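Local coordinates for structural protein ORF131 (PDB 3FAJ) that is a structural protein of the virion of Acidianus two-tailed virus and may bind DNA, at residues Met81-Tyr89 with Gln99-Val109. Residues are numbered along the deposited sequence; the frame is centred on the assembly and turned at random.
Sequences MISDAMKPY and QPIPGEVIAQV
Ile-82 meets Val-109 at about a right angle, CG1 lying 4.2 Å from Val-109 CG1; Phe-42 of helix 31-43 touches both residues. One turn on, Ala-85 points its methyl at the other helix, where CB rests 3.9 Å from Val-105 CG1 and also touches Val-109 CG2 and the amide end of Gln-108. A water donates to Ala-85 O (2.7 Å) and to Gln-108 OE1, bridging the two helices; Ala-85 O also lies at the edge of the Tyr-89 ring, in its plane. This is the end of a mainly helical bundle, where helix 69-86 runs into a 3-10 segment at 87-89 and, beyond a connection that is partly unmodelled, helix 103-111 packs back across it, the axes of 81-86 and 103-109 coming within 10.0 Å at 139°. Met-86 bends at chi2 (-60°) and again at chi3, which brings SD to 3.7 Å from Pro-102 CD, with Val-105 and Ile-101 beside it, while CE reaches the side-chain amide of Gln-99, whose backbone pairs with Tyr-49. Pro-102, the N-cap residue of helix 103-111, lays CG over one face of the Tyr-89 ring, a CH-pi contact 3.7 Å from the ring centroid, and Val-105 CG2 approaches Tyr-89 CE2 obliquely at 3.5 Å. The phenol OH of Tyr-89 donates to Glu-104 OE1 (2.8 Å), meeting that oxygen on its anti side, 22° out of the carboxylate plane.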
loop_
_atom_site.group_PDB
_atom_site.type_symbol
_atom_site.label_atom_id
_atom_site.label_comp_id
_atom_site.label_asym_id
_atom_site.label_seq_id
_atom_site.Cartn_x
_atom_site.Cartn_y
_atom_site.Cartn_z
ATOM N N MET A 81 -7.423 4.491 2.976
ATOM C CA MET A 81 -7.216 5.882 2.562
ATOM C C MET A 81 -7.466 6.036 1.071
ATOM O O MET A 81 -8.135 6.974 0.644
ATOM C CB MET A 81 -5.793 6.363 2.913
ATOM C CG MET A 81 -5.652 6.667 4.402
ATOM S SD MET A 81 -3.966 7.194 4.758
ATOM C CE MET A 81 -3.144 5.686 5.234
ATOM N N ILE A 82 -6.936 5.107 0.278
ATOM C CA ILE A 82 -7.114 5.188 -1.178
ATOM C C ILE A 82 -8.577 4.977 -1.571
ATOM O O ILE A 82 -9.131 5.735 -2.368
ATOM C CB ILE A 82 -6.191 4.192 -1.919
ATOM C CG1 ILE A 82 -4.717 4.546 -1.669
ATOM C CG2 ILE A 82 -6.513 4.202 -3.436
ATOM C CD1 ILE A 82 -3.734 3.610 -2.307
ATOM N N SER A 83 -9.217 3.957 -0.979
ATOM C CA SER A 83 -10.638 3.674 -1.223
ATOM C C SER A 83 -11.514 4.882 -0.921
ATOM O O SER A 83 -12.404 5.225 -1.701
ATOM C CB SER A 83 -11.099 2.488 -0.368
ATOM O OG SER A 83 -10.316 1.342 -0.646
ATOM N N ASP A 84 -11.255 5.516 0.223
ATOM C CA ASP A 84 -12.027 6.665 0.666
ATOM C C ASP A 84 -11.855 7.849 -0.279
ATOM O O ASP A 84 -12.840 8.538 -0.576
ATOM C CB ASP A 84 -11.632 7.069 2.088
ATOM C CG ASP A 84 -12.122 6.086 3.152
ATOM O OD1 ASP A 84 -12.947 5.179 2.855
ATOM O OD2 ASP A 84 -11.664 6.233 4.313
ATOM N N ALA A 85 -10.622 8.073 -0.738
ATOM C CA ALA A 85 -10.312 9.190 -1.622
ATOM C C ALA A 85 -10.944 8.968 -2.998
ATOM O O ALA A 85 -11.247 9.927 -3.696
ATOM C CB ALA A 85 -8.792 9.399 -1.739
ATOM N N MET A 86 -11.167 7.701 -3.366
ATOM C CA MET A 86 -11.765 7.375 -4.662
ATOM C C MET A 86 -13.288 7.458 -4.688
ATOM O O MET A 86 -13.887 7.424 -5.772
ATOM C CB MET A 86 -11.314 5.997 -5.160
ATOM C CG MET A 86 -9.895 5.975 -5.710
ATOM S SD MET A 86 -9.613 7.079 -7.126
ATOM C CE MET A 86 -10.698 6.398 -8.370
ATOM N N LYS A 87 -13.905 7.561 -3.506
ATOM C CA LYS A 87 -15.375 7.556 -3.390
ATOM C C LYS A 87 -16.076 8.585 -4.288
ATOM O O LYS A 87 -17.002 8.214 -5.018
ATOM C CB LYS A 87 -15.834 7.689 -1.930
ATOM C CG LYS A 87 -15.481 6.502 -1.058
ATOM C CD LYS A 87 -16.412 6.403 0.140
ATOM C CE LYS A 87 -15.748 5.723 1.345
ATOM N NZ LYS A 87 -15.038 4.428 1.048
ATOM N N PRO A 88 -15.645 9.870 -4.256
ATOM C CA PRO A 88 -16.266 10.858 -5.157
ATOM C C PRO A 88 -16.154 10.524 -6.656
ATOM O O PRO A 88 -16.877 11.100 -7.475
ATOM C CB PRO A 88 -15.487 12.148 -4.860
ATOM C CG PRO A 88 -14.927 11.959 -3.512
ATOM C CD PRO A 88 -14.612 10.494 -3.408
ATOM N N TYR A 89 -15.259 9.603 -7.005
ATOM C CA TYR A 89 -14.990 9.260 -8.402
ATOM C C TYR A 89 -15.647 7.943 -8.826
ATOM O O TYR A 89 -15.392 7.440 -9.926
ATOM C CB TYR A 89 -13.475 9.245 -8.653
ATOM C CG TYR A 89 -12.838 10.590 -8.380
ATOM C CD1 TYR A 89 -12.774 11.567 -9.377
ATOM C CD2 TYR A 89 -12.332 10.901 -7.118
ATOM C CE1 TYR A 89 -12.202 12.813 -9.131
ATOM C CE2 TYR A 89 -11.762 12.144 -6.859
ATOM C CZ TYR A 89 -11.698 13.092 -7.873
ATOM O OH TYR A 89 -11.140 14.326 -7.628
ATOM N N GLN A 99 -10.080 2.438 -14.076
ATOM C CA GLN A 99 -9.822 3.824 -14.469
ATOM C C GLN A 99 -8.468 4.265 -13.907
ATOM O O GLN A 99 -8.071 3.793 -12.848
ATOM C CB GLN A 99 -10.935 4.749 -13.960
ATOM C CG GLN A 99 -11.153 4.771 -12.428
ATOM C CD GLN A 99 -12.574 5.209 -12.048
ATOM O OE1 GLN A 99 -13.354 5.650 -12.906
ATOM N NE2 GLN A 99 -12.918 5.075 -10.776
ATOM N N PRO A 100 -7.750 5.160 -14.614
ATOM C CA PRO A 100 -6.588 5.780 -13.966
ATOM C C PRO A 100 -7.013 6.563 -12.734
ATOM O O PRO A 100 -8.173 7.003 -12.640
ATOM C CB PRO A 100 -6.065 6.753 -15.033
ATOM C CG PRO A 100 -7.207 6.965 -15.937
ATOM C CD PRO A 100 -7.915 5.650 -15.992
ATOM N N ILE A 101 -6.082 6.711 -11.808
ATOM C CA ILE A 101 -6.285 7.440 -10.562
ATOM C C ILE A 101 -6.226 8.925 -10.938
ATOM O O ILE A 101 -5.275 9.350 -11.612
ATOM C CB ILE A 101 -5.163 7.146 -9.536
ATOM C CG1 ILE A 101 -4.863 5.634 -9.377
ATOM C CG2 ILE A 101 -5.462 7.805 -8.175
ATOM C CD1 ILE A 101 -5.839 4.870 -8.501
ATOM N N PRO A 102 -7.239 9.717 -10.539
ATOM C CA PRO A 102 -7.173 11.163 -10.809
ATOM C C PRO A 102 -5.969 11.798 -10.102
ATOM O O PRO A 102 -5.644 11.409 -8.989
ATOM C CB PRO A 102 -8.458 11.701 -10.179
ATOM C CG PRO A 102 -9.352 10.507 -10.033
ATOM C CD PRO A 102 -8.476 9.332 -9.828
ATOM N N GLY A 103 -5.302 12.751 -10.759
ATOM C CA GLY A 103 -4.159 13.463 -10.153
ATOM C C GLY A 103 -4.465 14.047 -8.780
ATOM O O GLY A 103 -3.622 14.002 -7.871
ATOM N N GLU A 104 -5.681 14.586 -8.629
ATOM C CA GLU A 104 -6.147 15.125 -7.351
ATOM C C GLU A 104 -6.101 14.084 -6.224
ATOM O O GLU A 104 -5.745 14.409 -5.079
ATOM C CB GLU A 104 -7.563 15.711 -7.508
ATOM C CG GLU A 104 -7.617 16.968 -8.377
ATOM C CD GLU A 104 -9.011 17.302 -8.935
ATOM O OE1 GLU A 104 -9.903 16.424 -8.976
ATOM O OE2 GLU A 104 -9.205 18.457 -9.356
ATOM N N VAL A 105 -6.463 12.839 -6.544
ATOM C CA VAL A 105 -6.424 11.751 -5.566
ATOM C C VAL A 105 -4.983 11.369 -5.191
ATOM O O VAL A 105 -4.651 11.171 -4.013
ATOM C CB VAL A 105 -7.169 10.504 -6.070
ATOM C CG1 VAL A 105 -6.866 9.290 -5.168
ATOM C CG2 VAL A 105 -8.643 10.777 -6.082
ATOM N N ILE A 106 -4.116 11.273 -6.189
ATOM C CA ILE A 106 -2.701 11.014 -5.893
ATOM C C ILE A 106 -2.131 12.092 -4.970
ATOM O O ILE A 106 -1.451 11.777 -3.996
ATOM C CB ILE A 106 -1.869 10.856 -7.186
ATOM C CG1 ILE A 106 -2.392 9.673 -8.007
ATOM C CG2 ILE A 106 -0.356 10.724 -6.869
ATOM C CD1 ILE A 106 -1.723 9.515 -9.363
ATOM N N ALA A 107 -2.431 13.355 -5.278
ATOM C CA ALA A 107 -1.972 14.485 -4.476
ATOM C C ALA A 107 -2.515 14.410 -3.042
ATOM O O ALA A 107 -1.765 14.601 -2.080
ATOM C CB ALA A 107 -2.383 15.804 -5.142
ATOM N N GLN A 108 -3.813 14.147 -2.907
ATOM C CA GLN A 108 -4.449 14.102 -1.579
ATOM C C GLN A 108 -3.827 12.994 -0.735
ATOM O O GLN A 108 -3.389 13.227 0.407
ATOM C CB GLN A 108 -5.946 13.871 -1.740
ATOM C CG GLN A 108 -6.712 13.702 -0.439
ATOM C CD GLN A 108 -8.172 13.387 -0.675
ATOM O OE1 GLN A 108 -8.728 13.711 -1.729
ATOM N NE2 GLN A 108 -8.805 12.752 0.303
ATOM N N VAL A 109 -3.758 11.797 -1.308
ATOM C CA VAL A 109 -3.214 10.627 -0.578
ATOM C C VAL A 109 -1.748 10.821 -0.182
ATOM O O VAL A 109 -1.378 10.639 0.989
ATOM C CB VAL A 109 -3.444 9.309 -1.374
ATOM C CG1 VAL A 109 -2.771 8.127 -0.677
ATOM C CG2 VAL A 109 -4.955 9.040 -1.511
HETATM O O HOH W 1 -11.197 12.544 -2.940
#